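Local coordinates for putative nucleolar GTP-binding protein 1 (Plasmodium falciparum, PDB 2QU8) that probably binds and hydrolyses GTP as a nucleolar GTPase of the NOG1 family, and is captured here with GDP bound, at residues 25-38 / 76-89. Numbering follows the deposited sequence.
Sequences INPHKKTIILSGAP and NKYQIIDTPGLLDR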
ATOM      1  N   ILE A  25      13.187   0.508 -11.269  1.00 41.68           N
ATOM      2  CA  ILE A  25      11.815   0.033 -11.130  1.00 40.38           C
ATOM      3  C   ILE A  25      11.123   0.169 -12.482  1.00 39.24           C
ATOM      4  O   ILE A  25      11.185   1.224 -13.109  1.00 38.84           O
ATOM      5  CB  ILE A  25      11.007   0.839 -10.072  1.00 40.43           C
ATOM      6  CG1 ILE A  25      11.625   0.705  -8.678  1.00 40.63           C
ATOM      7  CG2 ILE A  25       9.528   0.389 -10.059  1.00 40.81           C
ATOM      8  CD1 ILE A  25      10.940   1.576  -7.615  1.00 40.66           C
ATOM      9  N   ASN A  26      10.465  -0.894 -12.931  1.00 37.98           N
ATOM     10  CA  ASN A  26       9.608  -0.781 -14.099  1.00 36.93           C
ATOM     11  C   ASN A  26       8.258  -0.151 -13.724  1.00 36.65           C
ATOM     12  O   ASN A  26       7.479  -0.752 -12.988  1.00 36.08           O
ATOM     13  CB  ASN A  26       9.411  -2.134 -14.775  1.00 36.67           C
ATOM     14  CG  ASN A  26       8.783  -2.003 -16.146  1.00 36.44           C
ATOM     15  OD1 ASN A  26       7.701  -1.437 -16.297  1.00 36.89           O
ATOM     16  ND2 ASN A  26       9.466  -2.517 -17.159  1.00 35.98           N
ATOM     17  N   PRO A  27       7.976   1.058 -14.245  1.00 36.72           N
ATOM     18  CA  PRO A  27       6.766   1.805 -13.858  1.00 36.61           C
ATOM     19  C   PRO A  27       5.463   1.239 -14.438  1.00 36.43           C
ATOM     20  O   PRO A  27       4.376   1.620 -13.993  1.00 36.95           O
ATOM     21  CB  PRO A  27       7.033   3.202 -14.418  1.00 36.55           C
ATOM     22  CG  PRO A  27       7.888   2.955 -15.611  1.00 37.12           C
ATOM     23  CD  PRO A  27       8.774   1.792 -15.245  1.00 36.67           C
ATOM     24  N   HIS A  28       5.577   0.326 -15.400  1.00 35.86           N
ATOM     25  CA  HIS A  28       4.415  -0.226 -16.098  1.00 35.36           C
ATOM     26  C   HIS A  28       3.912  -1.549 -15.510  1.00 34.45           C
ATOM     27  O   HIS A  28       2.751  -1.918 -15.709  1.00 34.79           O
ATOM     28  CB  HIS A  28       4.730  -0.400 -17.589  1.00 36.01           C
ATOM     29  CG  HIS A  28       5.349   0.806 -18.230  1.00 37.36           C
ATOM     30  ND1 HIS A  28       4.605   1.868 -18.698  1.00 39.34           N
ATOM     31  CD2 HIS A  28       6.644   1.110 -18.498  1.00 39.49           C
ATOM     32  CE1 HIS A  28       5.413   2.777 -19.217  1.00 39.99           C
ATOM     33  NE2 HIS A  28       6.655   2.340 -19.111  1.00 39.80           N
ATOM     34  N   LYS A  29       4.773  -2.257 -14.782  1.00 32.92           N
ATOM     35  CA  LYS A  29       4.394  -3.532 -14.167  1.00 31.81           C
ATOM     36  C   LYS A  29       3.395  -3.297 -13.035  1.00 30.17           C
ATOM     37  O   LYS A  29       3.549  -2.368 -12.249  1.00 29.57           O
ATOM     38  CB  LYS A  29       5.629  -4.284 -13.646  1.00 31.68           C
ATOM     39  CG  LYS A  29       5.415  -5.796 -13.415  1.00 33.22           C
ATOM     40  CD  LYS A  29       6.619  -6.465 -12.740  1.00 33.03           C
ATOM     41  CE  LYS A  29       6.633  -7.979 -12.948  1.00 35.59           C
ATOM     42  NZ  LYS A  29       7.606  -8.699 -12.043  1.00 37.25           N
ATOM     43  N   LYS A  30       2.370  -4.143 -12.964  1.00 29.00           N
ATOM     44  CA  LYS A  30       1.425  -4.128 -11.849  1.00 28.18           C
ATOM     45  C   LYS A  30       2.182  -4.213 -10.518  1.00 27.38           C
ATOM     46  O   LYS A  30       3.017  -5.099 -10.322  1.00 27.04           O
ATOM     47  CB  LYS A  30       0.422  -5.270 -11.978  1.00 28.36           C
ATOM     48  CG  LYS A  30      -0.454  -5.182 -13.222  1.00 29.76           C
ATOM     49  CD  LYS A  30      -1.469  -6.317 -13.277  1.00 33.19           C
ATOM     50  CE  LYS A  30      -0.829  -7.637 -13.647  1.00 34.68           C
ATOM     51  NZ  LYS A  30      -0.177  -7.584 -14.994  1.00 37.50           N
ATOM     52  N   THR A  31       1.893  -3.278  -9.618  1.00 26.33           N
ATOM     53  CA  THR A  31       2.680  -3.120  -8.405  1.00 25.21           C
ATOM     54  C   THR A  31       1.828  -2.965  -7.152  1.00 24.73           C
ATOM     55  O   THR A  31       0.847  -2.217  -7.142  1.00 24.69           O
ATOM     56  CB  THR A  31       3.610  -1.870  -8.516  1.00 25.33           C
ATOM     57  OG1 THR A  31       4.443  -1.982  -9.675  1.00 24.78           O
ATOM     58  CG2 THR A  31       4.492  -1.700  -7.267  1.00 24.95           C
ATOM     59  N   ILE A  32       2.220  -3.654  -6.089  1.00 23.82           N
ATOM     60  CA  ILE A  32       1.756  -3.290  -4.754  1.00 23.24           C
ATOM     61  C   ILE A  32       2.814  -2.381  -4.100  1.00 22.80           C
ATOM     62  O   ILE A  32       3.981  -2.752  -3.971  1.00 23.00           O
ATOM     63  CB  ILE A  32       1.443  -4.528  -3.878  1.00 23.37           C
ATOM     64  CG1 ILE A  32       0.339  -5.384  -4.527  1.00 23.06           C
ATOM     65  CG2 ILE A  32       0.997  -4.110  -2.490  1.00 23.33           C
ATOM     66  CD1 ILE A  32       0.236  -6.769  -3.916  1.00 21.07           C
ATOM     67  N   ILE A  33       2.400  -1.182  -3.723  1.00 22.45           N
ATOM     68  CA  ILE A  33       3.284  -0.239  -3.045  1.00 22.53           C
ATOM     69  C   ILE A  33       3.036  -0.347  -1.556  1.00 22.19           C
ATOM     70  O   ILE A  33       1.953  -0.008  -1.083  1.00 22.43           O
ATOM     71  CB  ILE A  33       3.028   1.212  -3.527  1.00 22.63           C
ATOM     72  CG1 ILE A  33       3.253   1.300  -5.041  1.00 22.96           C
ATOM     73  CG2 ILE A  33       3.918   2.219  -2.744  1.00 22.59           C
ATOM     74  CD1 ILE A  33       2.508   2.457  -5.724  1.00 24.57           C
ATOM     75  N   LEU A  34       4.028  -0.836  -0.816  1.00 22.60           N
ATOM     76  CA  LEU A  34       3.879  -0.967   0.628  1.00 22.75           C
ATOM     77  C   LEU A  34       4.152   0.341   1.354  1.00 22.75           C
ATOM     78  O   LEU A  34       5.127   1.044   1.057  1.00 22.60           O
ATOM     79  CB  LEU A  34       4.768  -2.078   1.186  1.00 22.57           C
ATOM     80  CG  LEU A  34       4.328  -3.513   0.889  1.00 22.53           C
ATOM     81  CD1 LEU A  34       5.509  -4.449   1.116  1.00 22.00           C
ATOM     82  CD2 LEU A  34       3.125  -3.909   1.750  1.00 21.55           C
ATOM     83  N   SER A  35       3.294   0.636   2.325  1.00 22.72           N
ATOM     84  CA  SER A  35       3.422   1.827   3.159  1.00 23.29           C
ATOM     85  C   SER A  35       2.927   1.520   4.575  1.00 23.07           C
ATOM     86  O   SER A  35       2.191   0.557   4.788  1.00 23.28           O
ATOM     87  CB  SER A  35       2.642   2.983   2.526  1.00 23.55           C
ATOM     88  OG  SER A  35       2.740   4.170   3.297  1.00 25.87           O
ATOM     89  N   GLY A  36       3.335   2.334   5.542  1.00 23.10           N
ATOM     90  CA  GLY A  36       3.032   2.079   6.941  1.00 22.96           C
ATOM     91  C   GLY A  36       4.223   2.377   7.825  1.00 22.86           C
ATOM     92  O   GLY A  36       5.361   2.415   7.347  1.00 23.12           O
ATOM     93  N   ALA A  37       3.963   2.584   9.114  1.00 22.75           N
ATOM     94  CA  ALA A  37       5.001   2.943  10.087  1.00 22.47           C
ATOM     95  C   ALA A  37       6.114   1.895  10.174  1.00 22.53           C
ATOM     96  O   ALA A  37       5.928   0.756   9.733  1.00 21.88           O
ATOM     97  CB  ALA A  37       4.382   3.180  11.450  1.00 22.88           C
ATOM     98  N   PRO A  38       7.298   2.291  10.701  1.00 22.76           N
ATOM     99  CA  PRO A  38       8.327   1.289  10.942  1.00 22.66           C
ATOM    100  C   PRO A  38       7.821   0.161  11.843  1.00 22.67           C
ATOM    101  O   PRO A  38       7.080   0.410  12.794  1.00 22.15           O
ATOM    102  CB  PRO A  38       9.436   2.082  11.646  1.00 22.50           C
ATOM    103  CG  PRO A  38       9.242   3.496  11.166  1.00 22.98           C
ATOM    104  CD  PRO A  38       7.748   3.644  11.090  1.00 22.49           C
ATOM    105  N   ASN A  76      -0.539 -13.481 -14.195  1.00 41.54           N
ATOM    106  CA  ASN A  76      -0.040 -12.121 -14.306  1.00 40.62           C
ATOM    107  C   ASN A  76       1.161 -11.897 -13.402  1.00 39.61           C
ATOM    108  O   ASN A  76       1.241 -12.454 -12.314  1.00 39.34           O
ATOM    109  CB  ASN A  76      -1.141 -11.114 -13.976  1.00 41.10           C
ATOM    110  CG  ASN A  76      -2.257 -11.110 -14.999  1.00 41.95           C
ATOM    111  OD1 ASN A  76      -2.230 -10.341 -15.956  1.00 43.88           O
ATOM    112  ND2 ASN A  76      -3.246 -11.980 -14.805  1.00 43.63           N
ATOM    113  N   LYS A  77       2.092 -11.076 -13.865  1.00 38.69           N
ATOM    114  CA  LYS A  77       3.312 -10.797 -13.112  1.00 37.80           C
ATOM    115  C   LYS A  77       3.193  -9.511 -12.289  1.00 36.33           C
ATOM    116  O   LYS A  77       2.754  -8.469 -12.786  1.00 36.48           O
ATOM    117  CB  LYS A  77       4.521 -10.755 -14.049  1.00 37.90           C
ATOM    118  CG  LYS A  77       4.926 -12.128 -14.597  1.00 38.66           C
ATOM    119  CD  LYS A  77       6.239 -12.062 -15.367  1.00 39.46           C
ATOM    120  CE  LYS A  77       7.445 -11.944 -14.438  1.00 42.58           C
ATOM    121  NZ  LYS A  77       8.651 -11.404 -15.159  1.00 43.66           N
ATOM    122  N   TYR A  78       3.582  -9.601 -11.022  1.00 34.40           N
ATOM    123  CA  TYR A  78       3.490  -8.472 -10.104  1.00 32.71           C
ATOM    124  C   TYR A  78       4.829  -8.141  -9.467  1.00 31.15           C
ATOM    125  O   TYR A  78       5.692  -9.004  -9.310  1.00 29.95           O
ATOM    126  CB  TYR A  78       2.480  -8.772  -8.998  1.00 32.87           C
ATOM    127  CG  TYR A  78       1.036  -8.821  -9.457  1.00 33.57           C
ATOM    128  CD1 TYR A  78       0.233  -7.685  -9.403  1.00 33.13           C
ATOM    129  CD2 TYR A  78       0.472 -10.008  -9.932  1.00 34.13           C
ATOM    130  CE1 TYR A  78      -1.090  -7.719  -9.827  1.00 34.04           C
ATOM    131  CE2 TYR A  78      -0.863 -10.056 -10.353  1.00 34.07           C
ATOM    132  CZ  TYR A  78      -1.632  -8.910 -10.299  1.00 34.70           C
ATOM    133  OH  TYR A  78      -2.948  -8.943 -10.717  1.00 35.11           O
ATOM    134  N   GLN A  79       4.992  -6.876  -9.106  1.00 29.98           N
ATOM    135  CA  GLN A  79       6.048  -6.496  -8.183  1.00 28.99           C
ATOM    136  C   GLN A  79       5.452  -5.917  -6.903  1.00 27.83           C
ATOM    137  O   GLN A  79       4.326  -5.430  -6.889  1.00 27.40           O
ATOM    138  CB  GLN A  79       7.049  -5.546  -8.833  1.00 29.28           C
ATOM    139  CG  GLN A  79       6.458  -4.261  -9.382  1.00 31.17           C
ATOM    140  CD  GLN A  79       7.393  -3.551 -10.350  1.00 32.43           C
ATOM    141  OE1 GLN A  79       8.402  -4.111 -10.781  1.00 33.17           O
ATOM    142  NE2 GLN A  79       7.057  -2.313 -10.698  1.00 31.82           N
ATOM    143  N   ILE A  80       6.203  -6.005  -5.817  1.00 26.72           N
ATOM    144  CA  ILE A  80       5.782  -5.407  -4.571  1.00 25.85           C
ATOM    145  C   ILE A  80       6.972  -4.641  -3.988  1.00 25.76           C
ATOM    146  O   ILE A  80       8.053  -5.199  -3.810  1.00 26.09           O
ATOM    147  CB  ILE A  80       5.141  -6.453  -3.601  1.00 25.86           C
ATOM    148  CG1 ILE A  80       4.734  -5.797  -2.277  1.00 25.04           C
ATOM    149  CG2 ILE A  80       6.043  -7.724  -3.440  1.00 25.17           C
ATOM    150  CD1 ILE A  80       3.761  -6.622  -1.439  1.00 25.30           C
ATOM    151  N   ILE A  81       6.769  -3.351  -3.742  1.00 25.26           N
ATOM    152  CA  ILE A  81       7.859  -2.447  -3.385  1.00 25.49           C
ATOM    153  C   ILE A  81       7.759  -1.972  -1.939  1.00 25.39           C
ATOM    154  O   ILE A  81       6.686  -1.586  -1.462  1.00 25.14           O
ATOM    155  CB  ILE A  81       7.939  -1.244  -4.363  1.00 25.69           C
ATOM    156  CG1 ILE A  81       8.109  -1.753  -5.803  1.00 25.85           C
ATOM    157  CG2 ILE A  81       9.108  -0.321  -4.011  1.00 26.66           C
ATOM    158  CD1 ILE A  81       7.939  -0.692  -6.859  1.00 28.33           C
ATOM    159  N   ASP A  82       8.898  -2.005  -1.254  1.00 24.85           N
ATOM    160  CA  ASP A  82       9.015  -1.551   0.121  1.00 25.06           C
ATOM    161  C   ASP A  82      10.127  -0.500   0.128  1.00 25.20           C
ATOM    162  O   ASP A  82      11.234  -0.758  -0.348  1.00 24.81           O
ATOM    163  CB  ASP A  82       9.356  -2.744   1.048  1.00 24.79           C
ATOM    164  CG  ASP A  82       9.389  -2.366   2.535  1.00 24.84           C
ATOM    165  OD1 ASP A  82       8.613  -1.490   2.963  1.00 22.67           O
ATOM    166  OD2 ASP A  82      10.183  -2.966   3.295  1.00 25.34           O
ATOM    167  N   THR A  83       9.819   0.687   0.637  1.00 25.83           N
ATOM    168  CA  THR A  83      10.794   1.777   0.696  1.00 27.35           C
ATOM    169  C   THR A  83      10.943   2.293   2.118  1.00 27.27           C
ATOM    170  O   THR A  83      10.425   3.359   2.443  1.00 27.88           O
ATOM    171  CB  THR A  83      10.411   2.956  -0.236  1.00 27.17           C
ATOM    172  OG1 THR A  83       9.061   3.354   0.025  1.00 29.01           O
ATOM    173  CG2 THR A  83      10.519   2.548  -1.670  1.00 28.39           C
ATOM    174  N   PRO A  84      11.636   1.529   2.984  1.00 27.61           N
ATOM    175  CA  PRO A  84      11.778   2.007   4.360  1.00 27.90           C
ATOM    176  C   PRO A  84      12.513   3.352   4.380  1.00 28.30           C
ATOM    177  O   PRO A  84      13.453   3.560   3.604  1.00 28.65           O
ATOM    178  CB  PRO A  84      12.587   0.899   5.052  1.00 27.68           C
ATOM    179  CG  PRO A  84      13.189   0.090   3.956  1.00 27.77           C
ATOM    180  CD  PRO A  84      12.302   0.236   2.762  1.00 27.35           C
ATOM    181  N   GLY A  85      12.037   4.266   5.218  1.00 28.68           N
ATOM    182  CA  GLY A  85      12.589   5.613   5.301  1.00 28.98           C
ATOM    183  C   GLY A  85      11.823   6.636   4.483  1.00 29.16           C
ATOM    184  O   GLY A  85      11.921   7.831   4.750  1.00 29.10           O
ATOM    185  N   LEU A  86      11.054   6.182   3.489  1.00 29.26           N
ATOM    186  CA  LEU A  86      10.271   7.106   2.653  1.00 29.06           C
ATOM    187  C   LEU A  86       8.760   7.066   2.909  1.00 28.99           C
ATOM    188  O   LEU A  86       8.136   8.095   3.175  1.00 29.37           O
ATOM    189  CB  LEU A  86      10.559   6.879   1.166  1.00 29.31           C
ATOM    190  CG  LEU A  86      11.965   7.174   0.637  1.00 29.77           C
ATOM    191  CD1 LEU A  86      12.008   6.887  -0.858  1.00 30.48           C
ATOM    192  CD2 LEU A  86      12.373   8.604   0.910  1.00 30.52           C
ATOM    193  N   LEU A  87       8.173   5.879   2.833  1.00 28.90           N
ATOM    194  CA  LEU A  87       6.720   5.738   2.951  1.00 28.46           C
ATOM    195  C   LEU A  87       6.281   5.201   4.312  1.00 28.53           C
ATOM    196  O   LEU A  87       5.199   4.604   4.455  1.00 28.05           O
ATOM    197  CB  LEU A  87       6.186   4.891   1.787  1.00 28.54           C
ATOM    198  CG  LEU A  87       6.406   5.515   0.397  1.00 28.67           C
ATOM    199  CD1 LEU A  87       5.879   4.610  -0.694  1.00 30.19           C
ATOM    200  CD2 LEU A  87       5.750   6.894   0.302  1.00 29.51           C
ATOM    201  N   ASP A  88       7.120   5.449   5.316  1.00 28.20           N
ATOM    202  CA  ASP A  88       6.883   4.986   6.684  1.00 28.64           C
ATOM    203  C   ASP A  88       6.841   6.141   7.681  1.00 28.83           C
ATOM    204  O   ASP A  88       6.742   5.925   8.891  1.00 28.89           O
ATOM    205  CB  ASP A  88       7.949   3.959   7.110  1.00 28.37           C
ATOM    206  CG  ASP A  88       9.372   4.501   7.024  1.00 29.46           C
ATOM    207  OD1 ASP A  88       9.575   5.657   6.574  1.00 29.92           O
ATOM    208  OD2 ASP A  88      10.294   3.760   7.418  1.00 30.17           O
ATOM    209  N   ARG A  89       6.924   7.364   7.163  1.00 28.87           N
ATOM    210  CA  ARG A  89       6.891   8.564   7.993  1.00 29.29           C
ATOM    211  C   ARG A  89       6.349   9.757   7.200  1.00 29.38           C
ATOM    212  O   ARG A  89       6.352   9.745   5.964  1.00 29.05           O
ATOM    213  CB  ARG A  89       8.278   8.865   8.580  1.00 29.45           C
ATOM    214  CG  ARG A  89       9.397   9.023   7.558  1.00 30.20           C
ATOM    215  CD  ARG A  89      10.747   8.724   8.193  1.00 31.58           C
ATOM    216  NE  ARG A  89      10.982   7.282   8.254  1.00 32.36           N
ATOM    217  CZ  ARG A  89      11.750   6.674   9.154  1.00 34.76           C
ATOM    218  NH1 ARG A  89      12.386   7.381  10.086  1.00 34.56           N
ATOM    219  NH2 ARG A  89      11.890   5.355   9.115  1.00 32.93           N
TER
HETATM  220  O   HOH W   1      10.606  -3.302 -11.607  1.00 35.58           O
HETATM  221  O   HOH W   2       2.425  -6.625 -14.730  1.00 40.44           O
HETATM  222  O   HOH W   3       7.435   0.844   2.321  1.00 26.79           O
HETATM  223  O   HOH W   4       7.097   1.560  -1.021  1.00 36.49           O
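Lys-30 lays its aliphatic chain across one face of the Tyr-78 ring: CE stands 3.6 Å above the ring plane, offset toward the rim, in a CH-pi contact. Bends at chi3 and chi4 fold the chain back, and NZ meets a water shared with Lys-77 O. The Phe-71 ring also meets the Tyr-78 ring, planes about 10° apart, and Tyr-78 OH is hydrogen-bonded to Lys-204 NZ of helix 192-222. The Gln-79 amide is fixed by both ends. Its NE2 donates to Thr-31 OG1 (2.8 Å), which lies in the amide plane, and to Asn-26 O (2.8 Å), tilted from it; a water ties OE1 to Asn-26 N. CG of Gln-79 sits between backbone N and carbonyl carbon (chi1 58°), which swings the amide over to strand 30-35 and the turn before it. The Arg-89 guanidinium meets Asp-88 OD1 and OD2 through NE and NH2, in its own plane but from above the carboxylate plane; Pro-38 CG approaches NH2 obliquely.

Ile-81 CD1 nestles against Thr-31 CG2 (3.6 Å) and meets Ile-25 CG2. On the face carrying Lys-30 and Tyr-78, Leu-34 CD1 and Ile-32 pack on Ile-80. The backbones form a parallel ladder: Gln-79 N donates to Lys-30 O, Ile-32 N to Gln-79 O, Ile-81 N to Ile-32 O, and Leu-34 N to Ile-81 O. Beyond it Leu-87 O is gripped twice, in its carbonyl plane by Ser-35 OG (2.8 Å) and with a tilt by Gly-36 N (3.1 Å). One strand leads into an apparent P-loop at Gly-36 and GDP-contacting Ala-37; the other ends at Asp-82, opening a D-T-P-G sequence that matches DxxG (G3), consistent with the P-loop GTPase fold (G domain).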